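Local coordinates for protein N-ACETYLMURAMOYL-L-ALANINE AMIDASE CwlV (Paenibacillus polymyxa, PDB 1JWQ) that probably hydrolyses the amide bond between N-acetylmuramic acid and L-alanine in bacterial peptidoglycan, as the zinc-binding catalytic domain of a longer cell-wall amidase, at residues A[63-68]-A[132-137]; A[94-99]-A[123-128]; A[99-104]-A[136-141]. All blocks are in the same frame, centred on the assembly; numbering follows the deposited sequence.

From the N terminus, the chain first reaches 63-68 on helix 61-70. Much later, 132-137 packs against this helix and closes the longest loop, interaction 1. Interaction 2 falls wholly within that loop. It pairs the end of strand 92-96 with the end of strand 120-125, the edge strand. Interaction 3 starts at Ser-99, where 94-99 stops, and joins the start of helix 102-116 to strand 138-145. It crosses interaction 2, because their segments alternate along the chain. Interactions 1 and 3 share Met-136 and Pro-137. Arg-98 binds the Met-136 carbonyl and so ties 94-99 to both. Together they tie helices 61-70 and 102-116 and strand 120-125 to the central sheet and the loop entering strand 138-145.

Interaction 1. Residues A[63-68]-A[132-137]; sequences QRVKVA and RETTMP
Val-65 and Ala-68 sit on one side of helix 61-70 and meet the loop that leads into strand 138-145. The backbones come closest at Val-65 and Thr-134, with CA atoms 5.8 Å apart. Val-65 CG1 lies anti to the backbone N (chi1 171°). It does most of the touching for this residue. Val-65 CG1 is 3.8 Å from Glu-133 O and 4.0 Å from Thr-134 CG2. Both methyls of Val-65 touch Glu-133 CB; CG1 alone goes on to Thr-134. Thr-134 CG2 also lies 4.1 Å from Ala-68 CB. The hydroxyl of Thr-134 has a different task: OG1 is hydrogen-bonded to Val-130 O. The methyl is thus given to helix 61-70 and the oxygen to the short helix 129-132.

Met-136 folds back on Ala-68. Its CG stands between the backbone N and the carbonyl carbon (chi1 71°), and the chain bends again further out. Met-136 SD lies 4.0 Å from Ala-68 CB, and the methyl CE is 3.5 Å from Ala-68 O. No hydrogen bond joins the two segments; the contact is van der Waals packing, mostly of methyl groups. Of the Glu-133 side chain, CB rests against Val-65, while the carboxylate turns away. Glu-133 OE1 accepts from Arg-132 NE at 2.8 Å in a salt bridge, through its anti lone pair and in the guanidinium plane.

Phe-76 of strand 75-82 touches Ala-68, Thr-134 and Met-136 from the sheet. The contact is helix-to-loop packing on one face of the central sheet, within the open alpha-beta-alpha fold of the Amidase_3 catalytic domain.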
ATOM      1  N   GLN A  63      -1.580  -3.230 -16.267  1.00 15.05           N
ATOM      2  CA  GLN A  63      -2.913  -2.647 -16.188  1.00 15.16           C
ATOM      3  C   GLN A  63      -3.028  -1.651 -15.035  1.00 14.21           C
ATOM      4  O   GLN A  63      -3.662  -0.604 -15.175  1.00 13.00           O
ATOM      5  CB  GLN A  63      -3.962  -3.756 -16.038  1.00 16.41           C
ATOM      6  N   ARG A  64      -2.420  -1.982 -13.899  1.00 12.60           N
ATOM      7  CA  ARG A  64      -2.456  -1.109 -12.729  1.00 11.47           C
ATOM      8  C   ARG A  64      -1.729   0.194 -13.038  1.00 11.96           C
ATOM      9  O   ARG A  64      -2.183   1.280 -12.665  1.00 12.01           O
ATOM     10  CB  ARG A  64      -1.798  -1.805 -11.535  1.00 11.84           C
ATOM     11  CG  ARG A  64      -2.479  -3.107 -11.140  1.00 11.18           C
ATOM     12  CD  ARG A  64      -1.545  -4.023 -10.371  1.00  9.26           C
ATOM     13  NE  ARG A  64      -2.132  -5.348 -10.192  1.00  9.23           N
ATOM     14  CZ  ARG A  64      -2.881  -5.707  -9.154  1.00 11.66           C
ATOM     15  NH1 ARG A  64      -3.139  -4.840  -8.182  1.00 10.68           N
ATOM     16  NH2 ARG A  64      -3.371  -6.938  -9.090  1.00 11.46           N
ATOM     17  N   VAL A  65      -0.592   0.081 -13.718  1.00 10.85           N
ATOM     18  CA  VAL A  65       0.191   1.258 -14.079  1.00 10.58           C
ATOM     19  C   VAL A  65      -0.567   2.105 -15.099  1.00 12.01           C
ATOM     20  O   VAL A  65      -0.624   3.330 -14.982  1.00 10.94           O
ATOM     21  CB  VAL A  65       1.564   0.861 -14.682  1.00 10.92           C
ATOM     22  CG1 VAL A  65       2.265   2.092 -15.243  1.00 12.59           C
ATOM     23  CG2 VAL A  65       2.426   0.193 -13.624  1.00 11.35           C
ATOM     24  N   LYS A  66      -1.169   1.447 -16.085  1.00 13.18           N
ATOM     25  CA  LYS A  66      -1.900   2.162 -17.126  1.00 14.32           C
ATOM     26  C   LYS A  66      -2.983   3.078 -16.565  1.00 13.84           C
ATOM     27  O   LYS A  66      -3.174   4.194 -17.049  1.00 14.51           O
ATOM     28  CB  LYS A  66      -2.511   1.177 -18.126  1.00 18.28           C
ATOM     29  CG  LYS A  66      -3.134   1.862 -19.339  1.00 23.27           C
ATOM     30  CD  LYS A  66      -3.220   0.926 -20.538  1.00 28.74           C
ATOM     31  CE  LYS A  66      -4.073  -0.294 -20.250  1.00 30.22           C
ATOM     32  NZ  LYS A  66      -4.159  -1.190 -21.442  1.00 32.86           N
ATOM     33  N   VAL A  67      -3.693   2.613 -15.543  1.00 14.35           N
ATOM     34  CA  VAL A  67      -4.733   3.428 -14.929  1.00 15.21           C
ATOM     35  C   VAL A  67      -4.121   4.710 -14.375  1.00 13.01           C
ATOM     36  O   VAL A  67      -4.626   5.808 -14.606  1.00 12.41           O
ATOM     37  CB  VAL A  67      -5.422   2.682 -13.766  1.00 16.36           C
ATOM     38  CG1 VAL A  67      -6.405   3.609 -13.061  1.00 20.36           C
ATOM     39  CG2 VAL A  67      -6.134   1.450 -14.292  1.00 19.40           C
ATOM     40  N   ALA A  68      -3.031   4.561 -13.634  1.00 12.86           N
ATOM     41  CA  ALA A  68      -2.356   5.705 -13.046  1.00 11.36           C
ATOM     42  C   ALA A  68      -1.883   6.672 -14.124  1.00 11.51           C
ATOM     43  O   ALA A  68      -2.068   7.878 -14.000  1.00 12.51           O
ATOM     44  CB  ALA A  68      -1.174   5.239 -12.197  1.00 10.97           C
ATOM     45  N   ARG A 132       8.019   1.352 -10.833  1.00 10.02           N
ATOM     46  CA  ARG A 132       9.068   1.615 -11.814  1.00 10.07           C
ATOM     47  C   ARG A 132       8.510   2.224 -13.096  1.00 11.86           C
ATOM     48  O   ARG A 132       9.048   3.202 -13.614  1.00 12.42           O
ATOM     49  CB  ARG A 132       9.786   0.318 -12.185  1.00 11.88           C
ATOM     50  CG  ARG A 132      10.775   0.484 -13.331  1.00 14.63           C
ATOM     51  CD  ARG A 132      11.392  -0.844 -13.735  1.00 14.89           C
ATOM     52  NE  ARG A 132      10.411  -1.751 -14.327  1.00 15.50           N
ATOM     53  CZ  ARG A 132      10.119  -2.956 -13.847  1.00 16.95           C
ATOM     54  NH1 ARG A 132      10.730  -3.408 -12.761  1.00 15.72           N
ATOM     55  NH2 ARG A 132       9.218  -3.714 -14.457  1.00 16.29           N
ATOM     56  N   GLU A 133       7.437   1.623 -13.604  1.00 11.10           N
ATOM     57  CA  GLU A 133       6.816   2.057 -14.851  1.00 12.51           C
ATOM     58  C   GLU A 133       5.903   3.268 -14.722  1.00 13.07           C
ATOM     59  O   GLU A 133       5.531   3.875 -15.726  1.00 12.03           O
ATOM     60  CB  GLU A 133       6.067   0.884 -15.485  1.00 12.75           C
ATOM     61  CG  GLU A 133       6.981  -0.299 -15.788  1.00 14.43           C
ATOM     62  CD  GLU A 133       8.125   0.067 -16.726  1.00 16.98           C
ATOM     63  OE1 GLU A 133       9.248  -0.450 -16.540  1.00 16.08           O
ATOM     64  OE2 GLU A 133       7.899   0.869 -17.654  1.00 17.91           O
ATOM     65  N   THR A 134       5.542   3.616 -13.492  1.00 12.42           N
ATOM     66  CA  THR A 134       4.706   4.786 -13.259  1.00 13.07           C
ATOM     67  C   THR A 134       5.592   6.011 -13.453  1.00 12.64           C
ATOM     68  O   THR A 134       6.816   5.921 -13.317  1.00 11.84           O
ATOM     69  CB  THR A 134       4.133   4.784 -11.832  1.00 12.82           C
ATOM     70  OG1 THR A 134       5.040   4.104 -10.956  1.00 11.69           O
ATOM     71  CG2 THR A 134       2.773   4.090 -11.808  1.00  9.43           C
ATOM     72  N   THR A 135       4.983   7.149 -13.778  1.00 12.89           N
ATOM     73  CA  THR A 135       5.743   8.374 -14.003  1.00 12.66           C
ATOM     74  C   THR A 135       5.518   9.435 -12.934  1.00 12.10           C
ATOM     75  O   THR A 135       6.166  10.480 -12.954  1.00 12.78           O
ATOM     76  CB  THR A 135       5.409   9.001 -15.366  1.00 14.17           C
ATOM     77  OG1 THR A 135       4.033   9.402 -15.379  1.00 13.44           O
ATOM     78  CG2 THR A 135       5.653   7.999 -16.490  1.00 15.60           C
ATOM     79  N   MET A 136       4.582   9.184 -12.022  1.00 10.38           N
ATOM     80  CA  MET A 136       4.320  10.123 -10.940  1.00 10.09           C
ATOM     81  C   MET A 136       4.910   9.511  -9.671  1.00  9.21           C
ATOM     82  O   MET A 136       5.301   8.341  -9.671  1.00  9.80           O
ATOM     83  CB  MET A 136       2.807  10.351 -10.762  1.00 10.00           C
ATOM     84  CG  MET A 136       2.019   9.169 -10.177  1.00  9.29           C
ATOM     85  SD  MET A 136       1.833   7.741 -11.277  1.00 10.88           S
ATOM     86  CE  MET A 136       1.109   8.530 -12.766  1.00 11.21           C
ATOM     87  N   PRO A 137       4.998  10.289  -8.578  1.00  9.71           N
ATOM     88  CA  PRO A 137       5.559   9.714  -7.350  1.00  9.25           C
ATOM     89  C   PRO A 137       4.811   8.432  -7.019  1.00  9.50           C
ATOM     90  O   PRO A 137       3.586   8.431  -6.919  1.00  8.73           O
ATOM     91  CB  PRO A 137       5.333  10.820  -6.324  1.00  9.77           C
ATOM     92  CG  PRO A 137       5.527  12.057  -7.150  1.00 10.95           C
ATOM     93  CD  PRO A 137       4.736  11.730  -8.414  1.00 10.72           C
TER

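Interaction 2. Residues A[94-99]-A[123-128]; sequences TYYQRS and IRYGNF
The Tyr-95 ring takes the edge of Phe-128 on one face. Phe-128 CE1 lies 3.5 Å from Tyr-95 CG, offset toward the rim. The planes are at 70°, a T-shaped pair. Gly-126 has no CB to run into Tyr-95 CD2, so the ring can lie against its backbone, with Tyr-95 CD2 3.7 Å from Gly-126 CA. Gly-126 C also stands over the centre of the Phe-128 ring. Tyr-95 and Arg-124 run side by side on this sheet face. Water 1 donates to Tyr-95 OH and makes a weak bond with Arg-124 NH1. Tyr-95 OH also bonds Glu-93, and Arg-124 NE bonds Arg-121 O.

On the other face, Tyr-96 and Tyr-125 form a second T-shaped pair. The edge of Tyr-125 points to the face of Tyr-96, with centroids 6.0 Å apart. Tyr-125 CA adds an off-centre CH-pi contact to the same ring. Gln-97 bends at chi2 (-81°) and lies alongside Tyr-125. Its NE2 donates to Tyr-125 OH at 2.9 Å, nearly in the amide plane and almost straight at 167°. Gln-97 CB and CG press on the carbonyl oxygen of Gly-126.

Between the two ring pairs the strands run parallel. Arg-124 N bonds Thr-94 O (2.8 Å), Tyr-96 N bonds Arg-124 O (3.1 Å) and Gly-126 N bonds Tyr-96 O (2.9 Å). Past the strand, Asn-127 centres an inverse gamma turn. Phe-128 lies about 9 Å from the zinc ion by its side chain. The two strands and helix 102-116 between them form a beta-alpha-beta unit at the edge of the mixed sheet.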
ATOM      1  N   THR A  94       8.774   0.531   3.192  1.00 10.58           N
ATOM      2  CA  THR A  94       8.236   1.427   2.174  1.00  9.65           C
ATOM      3  C   THR A  94       9.244   1.413   1.042  1.00  9.93           C
ATOM      4  O   THR A  94      10.426   1.629   1.277  1.00 11.80           O
ATOM      5  CB  THR A  94       8.107   2.857   2.687  1.00 10.33           C
ATOM      6  OG1 THR A  94       7.134   2.898   3.741  1.00 11.25           O
ATOM      7  CG2 THR A  94       7.668   3.775   1.543  1.00 12.73           C
ATOM      8  N   TYR A  95       8.780   1.132  -0.171  1.00 10.67           N
ATOM      9  CA  TYR A  95       9.652   1.068  -1.341  1.00 10.33           C
ATOM     10  C   TYR A  95       9.406   2.154  -2.380  1.00 10.84           C
ATOM     11  O   TYR A  95       8.274   2.591  -2.587  1.00 11.52           O
ATOM     12  CB  TYR A  95       9.485  -0.270  -2.055  1.00 11.00           C
ATOM     13  CG  TYR A  95       9.980  -1.460  -1.287  1.00 12.37           C
ATOM     14  CD1 TYR A  95       9.148  -2.150  -0.407  1.00 12.37           C
ATOM     15  CD2 TYR A  95      11.287  -1.908  -1.453  1.00 13.03           C
ATOM     16  CE1 TYR A  95       9.610  -3.266   0.285  1.00 12.93           C
ATOM     17  CE2 TYR A  95      11.758  -3.015  -0.771  1.00 12.29           C
ATOM     18  CZ  TYR A  95      10.918  -3.691   0.094  1.00 12.73           C
ATOM     19  OH  TYR A  95      11.383  -4.806   0.750  1.00 14.51           O
ATOM     20  N   TYR A  96      10.481   2.564  -3.045  1.00  9.90           N
ATOM     21  CA  TYR A  96      10.420   3.544  -4.124  1.00 10.38           C
ATOM     22  C   TYR A  96      11.352   2.936  -5.172  1.00  9.78           C
ATOM     23  O   TYR A  96      12.164   2.066  -4.840  1.00 10.50           O
ATOM     24  CB  TYR A  96      10.976   4.905  -3.686  1.00 10.11           C
ATOM     25  CG  TYR A  96      12.483   4.916  -3.559  1.00 11.44           C
ATOM     26  CD1 TYR A  96      13.111   4.432  -2.411  1.00 12.70           C
ATOM     27  CD2 TYR A  96      13.287   5.335  -4.620  1.00 13.50           C
ATOM     28  CE1 TYR A  96      14.503   4.362  -2.328  1.00 12.92           C
ATOM     29  CE2 TYR A  96      14.671   5.267  -4.548  1.00 14.55           C
ATOM     30  CZ  TYR A  96      15.271   4.777  -3.399  1.00 16.05           C
ATOM     31  OH  TYR A  96      16.638   4.696  -3.333  1.00 18.93           O
ATOM     32  N   GLN A  97      11.244   3.370  -6.423  1.00 10.36           N
ATOM     33  CA  GLN A  97      12.125   2.850  -7.472  1.00  9.71           C
ATOM     34  C   GLN A  97      12.775   3.992  -8.234  1.00  8.51           C
ATOM     35  O   GLN A  97      13.884   3.851  -8.747  1.00 11.00           O
ATOM     36  CB  GLN A  97      11.353   1.953  -8.450  1.00 10.41           C
ATOM     37  CG  GLN A  97      12.228   1.089  -9.377  1.00  9.69           C
ATOM     38  CD  GLN A  97      12.763   1.826 -10.601  1.00 12.34           C
ATOM     39  OE1 GLN A  97      12.080   2.668 -11.190  1.00 11.46           O
ATOM     40  NE2 GLN A  97      13.983   1.486 -11.008  1.00 10.16           N
ATOM     41  N   ARG A  98      12.091   5.129  -8.291  1.00 10.17           N
ATOM     42  CA  ARG A  98      12.612   6.291  -9.003  1.00  9.73           C
ATOM     43  C   ARG A  98      12.933   7.449  -8.074  1.00  9.07           C
ATOM     44  O   ARG A  98      12.300   7.627  -7.038  1.00 11.08           O
ATOM     45  CB  ARG A  98      11.609   6.754 -10.063  1.00  8.51           C
ATOM     46  CG  ARG A  98      11.503   5.810 -11.242  1.00 10.74           C
ATOM     47  CD  ARG A  98      10.273   6.092 -12.090  1.00  9.66           C
ATOM     48  NE  ARG A  98       9.035   5.769 -11.387  1.00 11.24           N
ATOM     49  CZ  ARG A  98       8.199   6.668 -10.876  1.00 10.43           C
ATOM     50  NH1 ARG A  98       8.465   7.964 -10.987  1.00 11.88           N
ATOM     51  NH2 ARG A  98       7.093   6.268 -10.256  1.00 10.20           N
ATOM     52  N   SER A  99      13.932   8.236  -8.454  1.00 10.60           N
ATOM     53  CA  SER A  99      14.336   9.382  -7.656  1.00 11.29           C
ATOM     54  C   SER A  99      13.164  10.313  -7.348  1.00 11.82           C
ATOM     55  O   SER A  99      13.016  10.783  -6.223  1.00 14.52           O
ATOM     56  CB  SER A  99      15.428  10.171  -8.387  1.00 13.27           C
ATOM     57  OG  SER A  99      15.753  11.352  -7.675  1.00 14.12           O
ATOM     58  N   ILE A 123      12.819   2.877   4.545  1.00 13.56           N
ATOM     59  CA  ILE A 123      12.516   3.128   3.141  1.00 12.87           C
ATOM     60  C   ILE A 123      13.613   2.467   2.321  1.00 14.06           C
ATOM     61  O   ILE A 123      14.797   2.698   2.556  1.00 12.10           O
ATOM     62  CB  ILE A 123      12.484   4.641   2.862  1.00 13.93           C
ATOM     63  CG1 ILE A 123      11.422   5.294   3.754  1.00 15.04           C
ATOM     64  CG2 ILE A 123      12.183   4.900   1.395  1.00 14.54           C
ATOM     65  CD1 ILE A 123      11.482   6.811   3.791  1.00 16.04           C
ATOM     66  N   ARG A 124      13.214   1.646   1.356  1.00 13.15           N
ATOM     67  CA  ARG A 124      14.181   0.919   0.546  1.00 16.12           C
ATOM     68  C   ARG A 124      13.904   0.996  -0.946  1.00 15.28           C
ATOM     69  O   ARG A 124      12.786   1.280  -1.371  1.00 12.43           O
ATOM     70  CB  ARG A 124      14.171  -0.553   0.962  1.00 18.93           C
ATOM     71  CG  ARG A 124      14.103  -0.763   2.468  1.00 22.41           C
ATOM     72  CD  ARG A 124      14.046  -2.238   2.822  1.00 25.89           C
ATOM     73  NE  ARG A 124      14.334  -2.449   4.237  1.00 28.72           N
ATOM     74  CZ  ARG A 124      14.891  -3.549   4.729  1.00 28.42           C
ATOM     75  NH1 ARG A 124      15.218  -4.543   3.916  1.00 30.34           N
ATOM     76  NH2 ARG A 124      15.135  -3.647   6.030  1.00 29.05           N
ATOM     77  N   TYR A 125      14.938   0.736  -1.737  1.00 14.62           N
ATOM     78  CA  TYR A 125      14.789   0.726  -3.177  1.00 12.41           C
ATOM     79  C   TYR A 125      14.201  -0.629  -3.529  1.00 12.43           C
ATOM     80  O   TYR A 125      14.603  -1.652  -2.974  1.00 11.23           O
ATOM     81  CB  TYR A 125      16.141   0.893  -3.880  1.00 12.02           C
ATOM     82  CG  TYR A 125      16.078   0.597  -5.363  1.00  9.80           C
ATOM     83  CD1 TYR A 125      16.353  -0.681  -5.855  1.00 10.28           C
ATOM     84  CD2 TYR A 125      15.711   1.583  -6.269  1.00 10.40           C
ATOM     85  CE1 TYR A 125      16.264  -0.964  -7.217  1.00  9.00           C
ATOM     86  CE2 TYR A 125      15.616   1.312  -7.633  1.00  9.57           C
ATOM     87  CZ  TYR A 125      15.895   0.038  -8.098  1.00 10.04           C
ATOM     88  OH  TYR A 125      15.802  -0.226  -9.441  1.00 10.61           O
ATOM     89  N   GLY A 126      13.232  -0.629  -4.434  1.00 12.13           N
ATOM     90  CA  GLY A 126      12.616  -1.869  -4.857  1.00 11.39           C
ATOM     91  C   GLY A 126      12.302  -1.793  -6.336  1.00 12.23           C
ATOM     92  O   GLY A 126      11.587  -0.890  -6.777  1.00 11.89           O
ATOM     93  N   ASN A 127      12.847  -2.720  -7.114  1.00 10.59           N
ATOM     94  CA  ASN A 127      12.592  -2.729  -8.543  1.00 11.99           C
ATOM     95  C   ASN A 127      11.292  -3.462  -8.834  1.00 12.35           C
ATOM     96  O   ASN A 127      11.292  -4.577  -9.349  1.00 13.24           O
ATOM     97  CB  ASN A 127      13.749  -3.385  -9.300  1.00 10.75           C
ATOM     98  CG  ASN A 127      13.557  -3.330 -10.802  1.00 14.51           C
ATOM     99  OD1 ASN A 127      13.056  -2.339 -11.336  1.00 16.06           O
ATOM    100  ND2 ASN A 127      13.963  -4.386 -11.493  1.00 15.04           N
ATOM    101  N   PHE A 128      10.181  -2.814  -8.500  1.00 13.31           N
ATOM    102  CA  PHE A 128       8.855  -3.388  -8.702  1.00 11.58           C
ATOM    103  C   PHE A 128       8.149  -2.654  -9.833  1.00 11.27           C
ATOM    104  O   PHE A 128       8.110  -1.426  -9.862  1.00 10.86           O
ATOM    105  CB  PHE A 128       8.050  -3.280  -7.405  1.00 12.77           C
ATOM    106  CG  PHE A 128       8.745  -3.880  -6.209  1.00 15.59           C
ATOM    107  CD1 PHE A 128       8.737  -3.224  -4.983  1.00 16.08           C
ATOM    108  CD2 PHE A 128       9.421  -5.094  -6.314  1.00 19.27           C
ATOM    109  CE1 PHE A 128       9.391  -3.760  -3.878  1.00 15.83           C
ATOM    110  CE2 PHE A 128      10.081  -5.641  -5.211  1.00 20.36           C
ATOM    111  CZ  PHE A 128      10.066  -4.973  -3.993  1.00 19.66           C
TER
HETATM  112  O   HOH W   1      14.367  -5.233   0.786  1.00 32.00           O

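Interaction 3. Residues A[99-104]-A[136-141]; sequences SASKAF and MPAVLL
The two backbones pass closest at Ser-101 and Pro-137, whose CA atoms are 4.1 Å apart, just before helix 102-116 and strand 138-145. Ser-101 carries the polar part. Its OG lies anti to the carbonyl carbon (chi1 -61°), which turns it to the strand. There it accepts from Ala-138 N at 2.9 Å, with a nearly straight bond of 168°. The same OG donates to water 2 at 2.8 Å, and that water donates to Ala-138 O at 2.7 Å. Both polar backbone atoms of Ala-138 are therefore linked to one hydroxyl, directly or through water. An alanine in place of this serine would probably leave the Ala-138 N-H without this acceptor and deprive the water of one of its two partners here.

The contact packs a helix start against the central sheet of the alpha-beta-alpha fold, on the side also occupied by helix 158-176. Strand 138-145 runs there between 75-82 and 92-96.

Phe-104, in the first turn of the helix, supplies the apolar part. Its CG is anti to the backbone N (chi1 178°). Phe-104 CB meets Pro-137 CB at 3.8 Å, and the two side chains cross at about a right angle. Further out, Phe-104 CE2 touches Val-139 CG2 at 3.8 Å. Val-139 CG1 meets CD2 of the same ring. Tyr-175 of helix 158-176 meets the Phe-104 ring and also touches Pro-137.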
ATOM      1  N   SER A  99      13.932   8.236  -8.454  1.00 10.60           N
ATOM      2  CA  SER A  99      14.336   9.382  -7.656  1.00 11.29           C
ATOM      3  C   SER A  99      13.164  10.313  -7.348  1.00 11.82           C
ATOM      4  O   SER A  99      13.016  10.783  -6.223  1.00 14.52           O
ATOM      5  CB  SER A  99      15.428  10.171  -8.387  1.00 13.27           C
ATOM      6  OG  SER A  99      15.753  11.352  -7.675  1.00 14.12           O
ATOM      7  N   ALA A 100      12.333  10.571  -8.354  1.00 13.38           N
ATOM      8  CA  ALA A 100      11.187  11.464  -8.204  1.00 13.17           C
ATOM      9  C   ALA A 100      10.141  10.980  -7.199  1.00 12.70           C
ATOM     10  O   ALA A 100       9.225  11.727  -6.845  1.00 13.44           O
ATOM     11  CB  ALA A 100      10.532  11.701  -9.567  1.00 13.84           C
ATOM     12  N   SER A 101      10.278   9.737  -6.740  1.00 11.08           N
ATOM     13  CA  SER A 101       9.342   9.159  -5.775  1.00 10.78           C
ATOM     14  C   SER A 101       9.881   9.173  -4.345  1.00 12.42           C
ATOM     15  O   SER A 101       9.148   8.888  -3.399  1.00 12.44           O
ATOM     16  CB  SER A 101       9.021   7.705  -6.151  1.00  8.28           C
ATOM     17  OG  SER A 101       8.404   7.609  -7.422  1.00  8.78           O
ATOM     18  N   LYS A 102      11.160   9.497  -4.182  1.00 13.41           N
ATOM     19  CA  LYS A 102      11.757   9.492  -2.850  1.00 13.40           C
ATOM     20  C   LYS A 102      11.125  10.457  -1.850  1.00 13.42           C
ATOM     21  O   LYS A 102      10.919  10.094  -0.690  1.00 13.36           O
ATOM     22  CB  LYS A 102      13.263   9.759  -2.943  1.00 15.66           C
ATOM     23  CG  LYS A 102      13.989   8.796  -3.870  1.00 21.48           C
ATOM     24  CD  LYS A 102      15.503   8.946  -3.775  1.00 27.08           C
ATOM     25  CE  LYS A 102      16.023   8.449  -2.434  1.00 29.66           C
ATOM     26  NZ  LYS A 102      17.509   8.516  -2.348  1.00 32.14           N
ATOM     27  N   ALA A 103      10.815  11.674  -2.287  1.00 11.30           N
ATOM     28  CA  ALA A 103      10.213  12.660  -1.392  1.00 12.05           C
ATOM     29  C   ALA A 103       8.906  12.115  -0.844  1.00 11.58           C
ATOM     30  O   ALA A 103       8.632  12.202   0.351  1.00 13.15           O
ATOM     31  CB  ALA A 103       9.963  13.967  -2.134  1.00 11.69           C
ATOM     32  N   PHE A 104       8.102  11.547  -1.732  1.00 11.54           N
ATOM     33  CA  PHE A 104       6.823  10.978  -1.341  1.00 11.95           C
ATOM     34  C   PHE A 104       7.053   9.790  -0.402  1.00 10.98           C
ATOM     35  O   PHE A 104       6.361   9.647   0.599  1.00 11.97           O
ATOM     36  CB  PHE A 104       6.049  10.559  -2.595  1.00 11.29           C
ATOM     37  CG  PHE A 104       4.717   9.914  -2.315  1.00 10.24           C
ATOM     38  CD1 PHE A 104       3.922  10.336  -1.250  1.00 10.46           C
ATOM     39  CD2 PHE A 104       4.244   8.907  -3.144  1.00  8.93           C
ATOM     40  CE1 PHE A 104       2.668   9.755  -1.022  1.00  9.49           C
ATOM     41  CE2 PHE A 104       2.997   8.320  -2.930  1.00 10.79           C
ATOM     42  CZ  PHE A 104       2.206   8.747  -1.863  1.00  8.62           C
ATOM     43  N   MET A 136       4.582   9.184 -12.022  1.00 10.38           N
ATOM     44  CA  MET A 136       4.320  10.123 -10.940  1.00 10.09           C
ATOM     45  C   MET A 136       4.910   9.511  -9.671  1.00  9.21           C
ATOM     46  O   MET A 136       5.301   8.341  -9.671  1.00  9.80           O
ATOM     47  CB  MET A 136       2.807  10.351 -10.762  1.00 10.00           C
ATOM     48  CG  MET A 136       2.019   9.169 -10.177  1.00  9.29           C
ATOM     49  SD  MET A 136       1.833   7.741 -11.277  1.00 10.88           S
ATOM     50  CE  MET A 136       1.109   8.530 -12.766  1.00 11.21           C
ATOM     51  N   PRO A 137       4.998  10.289  -8.578  1.00  9.71           N
ATOM     52  CA  PRO A 137       5.559   9.714  -7.350  1.00  9.25           C
ATOM     53  C   PRO A 137       4.811   8.432  -7.019  1.00  9.50           C
ATOM     54  O   PRO A 137       3.586   8.431  -6.919  1.00  8.73           O
ATOM     55  CB  PRO A 137       5.333  10.820  -6.324  1.00  9.77           C
ATOM     56  CG  PRO A 137       5.527  12.057  -7.150  1.00 10.95           C
ATOM     57  CD  PRO A 137       4.736  11.730  -8.414  1.00 10.72           C
ATOM     58  N   ALA A 138       5.547   7.338  -6.860  1.00 10.67           N
ATOM     59  CA  ALA A 138       4.916   6.057  -6.590  1.00  9.31           C
ATOM     60  C   ALA A 138       5.679   5.225  -5.585  1.00  7.87           C
ATOM     61  O   ALA A 138       6.890   5.048  -5.696  1.00 11.06           O
ATOM     62  CB  ALA A 138       4.760   5.269  -7.897  1.00  8.36           C
ATOM     63  N   VAL A 139       4.962   4.701  -4.604  1.00  8.39           N
ATOM     64  CA  VAL A 139       5.595   3.869  -3.596  1.00  8.22           C
ATOM     65  C   VAL A 139       4.805   2.591  -3.391  1.00  8.72           C
ATOM     66  O   VAL A 139       3.613   2.522  -3.696  1.00  9.04           O
ATOM     67  CB  VAL A 139       5.716   4.607  -2.248  1.00  9.00           C
ATOM     68  CG1 VAL A 139       6.577   5.863  -2.419  1.00  7.92           C
ATOM     69  CG2 VAL A 139       4.334   4.970  -1.722  1.00 10.39           C
ATOM     70  N   LEU A 140       5.491   1.569  -2.900  1.00  8.08           N
ATOM     71  CA  LEU A 140       4.854   0.293  -2.624  1.00  9.33           C
ATOM     72  C   LEU A 140       5.088   0.034  -1.146  1.00  8.77           C
ATOM     73  O   LEU A 140       6.220   0.087  -0.662  1.00  8.70           O
ATOM     74  CB  LEU A 140       5.467  -0.819  -3.476  1.00  7.70           C
ATOM     75  CG  LEU A 140       4.779  -2.180  -3.348  1.00  9.21           C
ATOM     76  CD1 LEU A 140       4.864  -2.933  -4.673  1.00 10.08           C
ATOM     77  CD2 LEU A 140       5.426  -2.974  -2.216  1.00  8.65           C
ATOM     78  N   LEU A 141       4.007  -0.221  -0.426  1.00  8.70           N
ATOM     79  CA  LEU A 141       4.100  -0.452   1.001  1.00  9.42           C
ATOM     80  C   LEU A 141       3.931  -1.920   1.349  1.00  8.97           C
ATOM     81  O   LEU A 141       2.986  -2.559   0.907  1.00 10.43           O
ATOM     82  CB  LEU A 141       3.024   0.365   1.724  1.00  9.68           C
ATOM     83  CG  LEU A 141       2.878   1.835   1.312  1.00  9.50           C
ATOM     84  CD1 LEU A 141       1.733   2.460   2.106  1.00  9.15           C
ATOM     85  CD2 LEU A 141       4.180   2.587   1.562  1.00 10.11           C
TER
HETATM   86  O   HOH W   2       8.895   4.865  -7.517  1.00  9.56           O